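Cystalysin (PDB 1C7N) is a bacterial protein of the class I and II aminotransferase family that binds pyridoxal-5'-phosphate and is modelled as a dimer. Local coordinates at residues L198-E204 and K229-F233; E224-D228 and I252-D256. All coordinates share one frame. Residues are numbered along the deposited sequence.

Contact 1: L198-E204 and K229-F233. With PLP (pyridoxal-5'-phosphate), chain I.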
loop_
_atom_site.group_PDB
_atom_site.type_symbol
_atom_site.label_atom_id
_atom_site.label_comp_id
_atom_site.label_asym_id
_atom_site.label_seq_id
_atom_site.Cartn_x
_atom_site.Cartn_y
_atom_site.Cartn_z
ATOM N N LEU A 198 -1.443 7.164 29.554
ATOM C CA LEU A 198 -1.853 6.352 28.420
ATOM C C LEU A 198 -2.158 7.203 27.203
ATOM O O LEU A 198 -2.709 8.296 27.307
ATOM C CB LEU A 198 -3.100 5.531 28.755
ATOM C CG LEU A 198 -2.980 4.279 29.624
ATOM C CD1 LEU A 198 -4.369 3.705 29.860
ATOM C CD2 LEU A 198 -2.090 3.252 28.938
ATOM N N MET A 199 -1.787 6.686 26.041
ATOM C CA MET A 199 -2.048 7.361 24.788
ATOM C C MET A 199 -3.361 6.724 24.347
ATOM O O MET A 199 -3.733 5.676 24.871
ATOM C CB MET A 199 -0.923 7.032 23.805
ATOM C CG MET A 199 -0.806 7.977 22.638
ATOM S SD MET A 199 0.763 7.726 21.787
ATOM C CE MET A 199 0.434 8.587 20.256
ATOM N N LEU A 200 -4.080 7.344 23.418
ATOM C CA LEU A 200 -5.332 6.757 22.947
ATOM C C LEU A 200 -5.294 6.467 21.450
ATOM O O LEU A 200 -5.133 7.380 20.639
ATOM C CB LEU A 200 -6.526 7.676 23.241
ATOM C CG LEU A 200 -7.858 7.173 22.660
ATOM C CD1 LEU A 200 -8.263 5.868 23.346
ATOM C CD2 LEU A 200 -8.936 8.217 22.841
ATOM N N TRP A 201 -5.434 5.192 21.096
ATOM C CA TRP A 201 -5.451 4.775 19.699
ATOM C C TRP A 201 -6.866 4.259 19.452
ATOM O O TRP A 201 -7.184 3.121 19.791
ATOM C CB TRP A 201 -4.441 3.650 19.443
ATOM C CG TRP A 201 -3.032 3.953 19.880
ATOM C CD1 TRP A 201 -2.474 5.186 20.088
ATOM C CD2 TRP A 201 -1.997 2.997 20.142
ATOM N NE1 TRP A 201 -1.158 5.055 20.464
ATOM C CE2 TRP A 201 -0.839 3.723 20.506
ATOM C CE3 TRP A 201 -1.935 1.596 20.105
ATOM C CZ2 TRP A 201 0.363 3.097 20.831
ATOM C CZ3 TRP A 201 -0.741 0.972 20.429
ATOM C CH2 TRP A 201 0.395 1.722 20.787
ATOM N N SER A 202 -7.708 5.103 18.866
ATOM C CA SER A 202 -9.100 4.752 18.608
ATOM C C SER A 202 -9.395 4.334 17.169
ATOM O O SER A 202 -9.313 5.150 16.240
ATOM C CB SER A 202 -9.997 5.928 18.995
ATOM O OG SER A 202 -11.359 5.552 18.988
ATOM N N ASP A 203 -9.735 3.057 16.996
ATOM C CA ASP A 203 -10.057 2.506 15.682
ATOM C C ASP A 203 -11.559 2.661 15.469
ATOM O O ASP A 203 -12.365 1.944 16.069
ATOM C CB ASP A 203 -9.648 1.028 15.614
ATOM C CG ASP A 203 -9.901 0.396 14.249
ATOM O OD1 ASP A 203 -9.383 -0.723 14.006
ATOM O OD2 ASP A 203 -10.622 0.998 13.421
ATOM N N GLU A 204 -11.930 3.613 14.621
ATOM C CA GLU A 204 -13.336 3.876 14.354
ATOM C C GLU A 204 -13.658 3.652 12.877
ATOM O O GLU A 204 -14.437 4.398 12.275
ATOM C CB GLU A 204 -13.673 5.315 14.778
ATOM C CG GLU A 204 -13.007 5.712 16.108
ATOM C CD GLU A 204 -13.608 6.944 16.767
ATOM O OE1 GLU A 204 -14.292 7.735 16.083
ATOM O OE2 GLU A 204 -13.382 7.131 17.982
ATOM N N LYS A 229 -3.475 13.710 22.689
ATOM C CA LYS A 229 -2.694 12.482 22.751
ATOM C C LYS A 229 -3.442 11.278 22.180
ATOM O O LYS A 229 -3.252 10.145 22.618
ATOM C CB LYS A 229 -2.246 12.194 24.188
ATOM C CG LYS A 229 -3.353 11.932 25.193
ATOM C CD LYS A 229 -2.731 11.520 26.520
ATOM C CE LYS A 229 -3.768 11.117 27.550
ATOM N NZ LYS A 229 -3.103 10.544 28.765
ATOM N N THR A 230 -4.282 11.536 21.185
ATOM C CA THR A 230 -5.059 10.482 20.539
ATOM C C THR A 230 -4.706 10.315 19.061
ATOM O O THR A 230 -4.386 11.283 18.369
ATOM C CB THR A 230 -6.583 10.771 20.618
ATOM O OG1 THR A 230 -6.997 10.832 21.990
ATOM C CG2 THR A 230 -7.382 9.679 19.891
ATOM N N ILE A 231 -4.760 9.072 18.597
ATOM C CA ILE A 231 -4.533 8.740 17.197
ATOM C C ILE A 231 -5.833 8.045 16.817
ATOM O O ILE A 231 -6.174 7.019 17.397
ATOM C CB ILE A 231 -3.377 7.734 16.996
ATOM C CG1 ILE A 231 -2.027 8.402 17.271
ATOM C CG2 ILE A 231 -3.420 7.191 15.577
ATOM C CD1 ILE A 231 -0.845 7.440 17.208
ATOM N N THR A 232 -6.569 8.619 15.872
ATOM C CA THR A 232 -7.836 8.033 15.454
ATOM C C THR A 232 -7.733 7.454 14.051
ATOM O O THR A 232 -7.386 8.164 13.101
ATOM C CB THR A 232 -8.973 9.079 15.490
ATOM O OG1 THR A 232 -9.152 9.549 16.834
ATOM C CG2 THR A 232 -10.272 8.463 15.004
ATOM N N PHE A 233 -8.026 6.161 13.932
ATOM C CA PHE A 233 -7.964 5.473 12.646
ATOM C C PHE A 233 -9.321 5.460 11.951
ATOM O O PHE A 233 -10.309 4.985 12.508
ATOM C CB PHE A 233 -7.497 4.021 12.827
ATOM C CG PHE A 233 -6.281 3.870 13.699
ATOM C CD1 PHE A 233 -6.404 3.841 15.084
ATOM C CD2 PHE A 233 -5.010 3.752 13.139
ATOM C CE1 PHE A 233 -5.282 3.696 15.901
ATOM C CE2 PHE A 233 -3.881 3.609 13.949
ATOM C CZ PHE A 233 -4.020 3.580 15.333
HETATM N N1 PLP I . -10.191 -2.422 12.214
HETATM C C2 PLP I . -11.350 -3.176 12.482
HETATM C C2A PLP I . -11.871 -3.070 13.904
HETATM C C3 PLP I . -11.948 -3.873 11.341
HETATM O O3 PLP I . -12.972 -4.657 11.683
HETATM C C4 PLP I . -11.381 -3.721 10.053
HETATM C C4A PLP I . -12.002 -4.321 8.872
HETATM C C5 PLP I . -10.167 -2.858 9.906
HETATM C C6 PLP I . -9.594 -2.257 10.989
HETATM C C5A PLP I . -9.824 -2.432 8.481
HETATM O O4P PLP I . -8.597 -2.658 7.910
HETATM P P PLP I . -8.466 -2.001 6.428
HETATM O O1P PLP I . -7.268 -2.658 5.912
HETATM O O2P PLP I . -8.275 -0.504 6.593
HETATM O O3P PLP I . -9.655 -2.300 5.623
HETATM O O HOH W 1 -11.290 9.240 18.359
#

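Contact 2: E224-D228 and I252-D256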
loop_
_atom_site.group_PDB
_atom_site.type_symbol
_atom_site.label_atom_id
_atom_site.label_comp_id
_atom_site.label_asym_id
_atom_site.label_seq_id
_atom_site.Cartn_x
_atom_site.Cartn_y
_atom_site.Cartn_z
ATOM N N GLU A 224 -10.440 18.351 23.913
ATOM C CA GLU A 224 -9.247 18.744 23.173
ATOM C C GLU A 224 -7.951 18.221 23.779
ATOM O O GLU A 224 -7.002 17.923 23.051
ATOM C CB GLU A 224 -9.182 20.268 23.041
ATOM C CG GLU A 224 -10.134 20.848 22.002
ATOM C CD GLU A 224 -9.926 20.247 20.617
ATOM O OE1 GLU A 224 -8.811 19.755 20.338
ATOM O OE2 GLU A 224 -10.872 20.275 19.802
ATOM N N GLN A 225 -7.903 18.110 25.103
ATOM C CA GLN A 225 -6.703 17.599 25.754
ATOM C C GLN A 225 -6.567 16.110 25.470
ATOM O O GLN A 225 -5.457 15.588 25.367
ATOM C CB GLN A 225 -6.739 17.852 27.264
ATOM C CG GLN A 225 -6.420 19.289 27.655
ATOM C CD GLN A 225 -7.532 20.253 27.297
ATOM O OE1 GLN A 225 -8.619 20.208 27.880
ATOM N NE2 GLN A 225 -7.270 21.132 26.328
ATOM N N LEU A 226 -7.700 15.422 25.354
ATOM C CA LEU A 226 -7.674 13.998 25.038
ATOM C C LEU A 226 -7.170 13.897 23.599
ATOM O O LEU A 226 -6.293 13.087 23.293
ATOM C CB LEU A 226 -9.073 13.384 25.150
ATOM C CG LEU A 226 -9.202 11.911 24.742
ATOM C CD1 LEU A 226 -8.392 11.027 25.693
ATOM C CD2 LEU A 226 -10.663 11.506 24.754
ATOM N N ALA A 227 -7.716 14.743 22.729
ATOM C CA ALA A 227 -7.325 14.770 21.320
ATOM C C ALA A 227 -5.829 15.033 21.165
ATOM O O ALA A 227 -5.218 14.613 20.183
ATOM C CB ALA A 227 -8.120 15.844 20.571
ATOM N N ASP A 228 -5.251 15.738 22.133
ATOM C CA ASP A 228 -3.824 16.060 22.117
ATOM C C ASP A 228 -2.940 14.812 22.173
ATOM O O ASP A 228 -1.783 14.850 21.763
ATOM C CB ASP A 228 -3.474 16.979 23.294
ATOM C CG ASP A 228 -3.885 18.424 23.056
ATOM O OD1 ASP A 228 -3.897 19.200 24.038
ATOM O OD2 ASP A 228 -4.182 18.789 21.898
ATOM N N ILE A 252 -4.406 12.665 13.312
ATOM C CA ILE A 252 -3.532 12.958 14.447
ATOM C C ILE A 252 -3.361 14.467 14.613
ATOM O O ILE A 252 -2.683 15.119 13.817
ATOM C CB ILE A 252 -2.142 12.324 14.247
ATOM C CG1 ILE A 252 -2.298 10.848 13.868
ATOM C CG2 ILE A 252 -1.321 12.445 15.522
ATOM C CD1 ILE A 252 -0.993 10.175 13.513
ATOM N N LYS A 253 -3.985 15.014 15.652
ATOM C CA LYS A 253 -3.924 16.448 15.944
ATOM C C LYS A 253 -2.547 16.961 16.372
ATOM O O LYS A 253 -2.079 17.988 15.876
ATOM C CB LYS A 253 -4.933 16.795 17.041
ATOM C CG LYS A 253 -4.848 18.232 17.535
ATOM C CD LYS A 253 -5.666 18.421 18.806
ATOM C CE LYS A 253 -5.717 19.882 19.216
ATOM N NZ LYS A 253 -6.306 20.076 20.573
ATOM N N ASN A 254 -1.908 16.254 17.300
ATOM C CA ASN A 254 -0.602 16.663 17.808
ATOM C C ASN A 254 0.518 16.554 16.778
ATOM O O ASN A 254 0.805 15.470 16.268
ATOM C CB ASN A 254 -0.239 15.846 19.046
ATOM C CG ASN A 254 1.038 16.335 19.706
ATOM O OD1 ASN A 254 2.141 15.917 19.347
ATOM N ND2 ASN A 254 0.893 17.243 20.664
ATOM N N PRO A 255 1.176 17.684 16.467
ATOM C CA PRO A 255 2.269 17.730 15.494
ATOM C C PRO A 255 3.416 16.780 15.826
ATOM O O PRO A 255 4.001 16.170 14.931
ATOM C CB PRO A 255 2.696 19.194 15.527
ATOM C CG PRO A 255 1.424 19.900 15.844
ATOM C CD PRO A 255 0.862 19.041 16.949
ATOM N N ASP A 256 3.742 16.664 17.109
ATOM C CA ASP A 256 4.819 15.781 17.542
ATOM C C ASP A 256 4.459 14.323 17.300
ATOM O O ASP A 256 5.256 13.564 16.749
ATOM C CB ASP A 256 5.120 16.001 19.025
ATOM C CG ASP A 256 5.965 17.234 19.269
ATOM O OD1 ASP A 256 5.613 18.314 18.747
ATOM O OD2 ASP A 256 6.983 17.120 19.983
HETATM O O HOH W 2 -2.841 13.812 18.709
HETATM O O HOH W 3 -2.134 18.892 20.262
#

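Contact 1: L198-E204 and K229-F233
Phe233 turns the edge of its ring to the neighbouring strand, CE1 lying 3.6 Å from CB of Trp201. On this same face Ile231 CD1 touches Met199 CE at 3.5 Å and Trp201 CD1 at 4.0 Å, and helix 98-109 covers Trp201 and Phe233. The backbones run parallel, axes 4.6 Å apart at 10°. Leu200 and Ser202 each use both N and O toward this one strand, bonding to residues flanking their register partners Thr230 and Thr232: Leu200 N to Lys229 O (3.0 Å), Ile231 N to Leu200 O (2.7 Å), Ser202 N to Ile231 O (2.9 Å) and Phe233 N to Ser202 O (2.8 Å). Glu204 N extends the ladder to Phe233 O (3.0 Å); Lys229 NZ closes its start on Leu198 O (2.7 Å). On the other face a water donates to Glu204 OE2 (3.0 Å) and Thr232 OG1 (2.6 Å), the latter also bonded to Gln220. Asp203 OD2 accepts from Ile205 N, while OD1 comes within 2.6 Å of PLP N1, the acidic residue facing the pyridine nitrogen that marks fold-type I PLP enzymes.

Contact 2: E224-D228 and I252-D256
Charge pairing dominates: Lys253 NZ forms salt bridges with Glu224 OE1 (2.5 Å) and Asp228 OD2 (2.8 Å), so one ammonium group serves two carboxylates, and it adds a weak hydrogen bond to Glu224 O (3.4 Å). All four chi angles of Lys253 are trans, an extended chain that spans the gap to the short helix 224-227. Apolar contact is slight, with Ala227 CB 4.0 Å from Lys253 CD, and 236 Å² is buried in all. In the fold, this pairing ties the short helix leading into strand 230-234 to the turn that follows strand 248-251, its antiparallel neighbour in the large sheet. That turn starts helix 255-267: Asn254 is its N-cap, and OD1 accepts from the backbone N of Ile257. Asp228 O packs directly on Asn254 CB (3.3 Å); waters also bridge the segments, one lying 2.9 Å from Ala227 O and accepting from Asn254 N at 3.0 Å. A second water donates to Asp228 OD2 (2.6 Å) and accepts weakly from Asn254 ND2 (3.5 Å).

Contact 1 is core: ten of its twelve touching residues are buried, and 590 Å² is covered between two sheet strands. Contact 2 is a surface contact, its centre about 23 Å from the chain centre against about 15 Å for contact 1. Backbone hydrogen bonds and apolar packing hold the first; salt bridges and waters join the second, with no direct backbone-to-backbone bond between its segments. Their centres are about 10 Å apart, and their segments alternate along the chain, helix 224-227 falling between strands 199-203 and 230-234. They also touch, Leu200 CD2 reaching Leu226 CD1 at 4.0 Å and Ile231 CG2 reaching Ile252 CG1 at 4.2 Å.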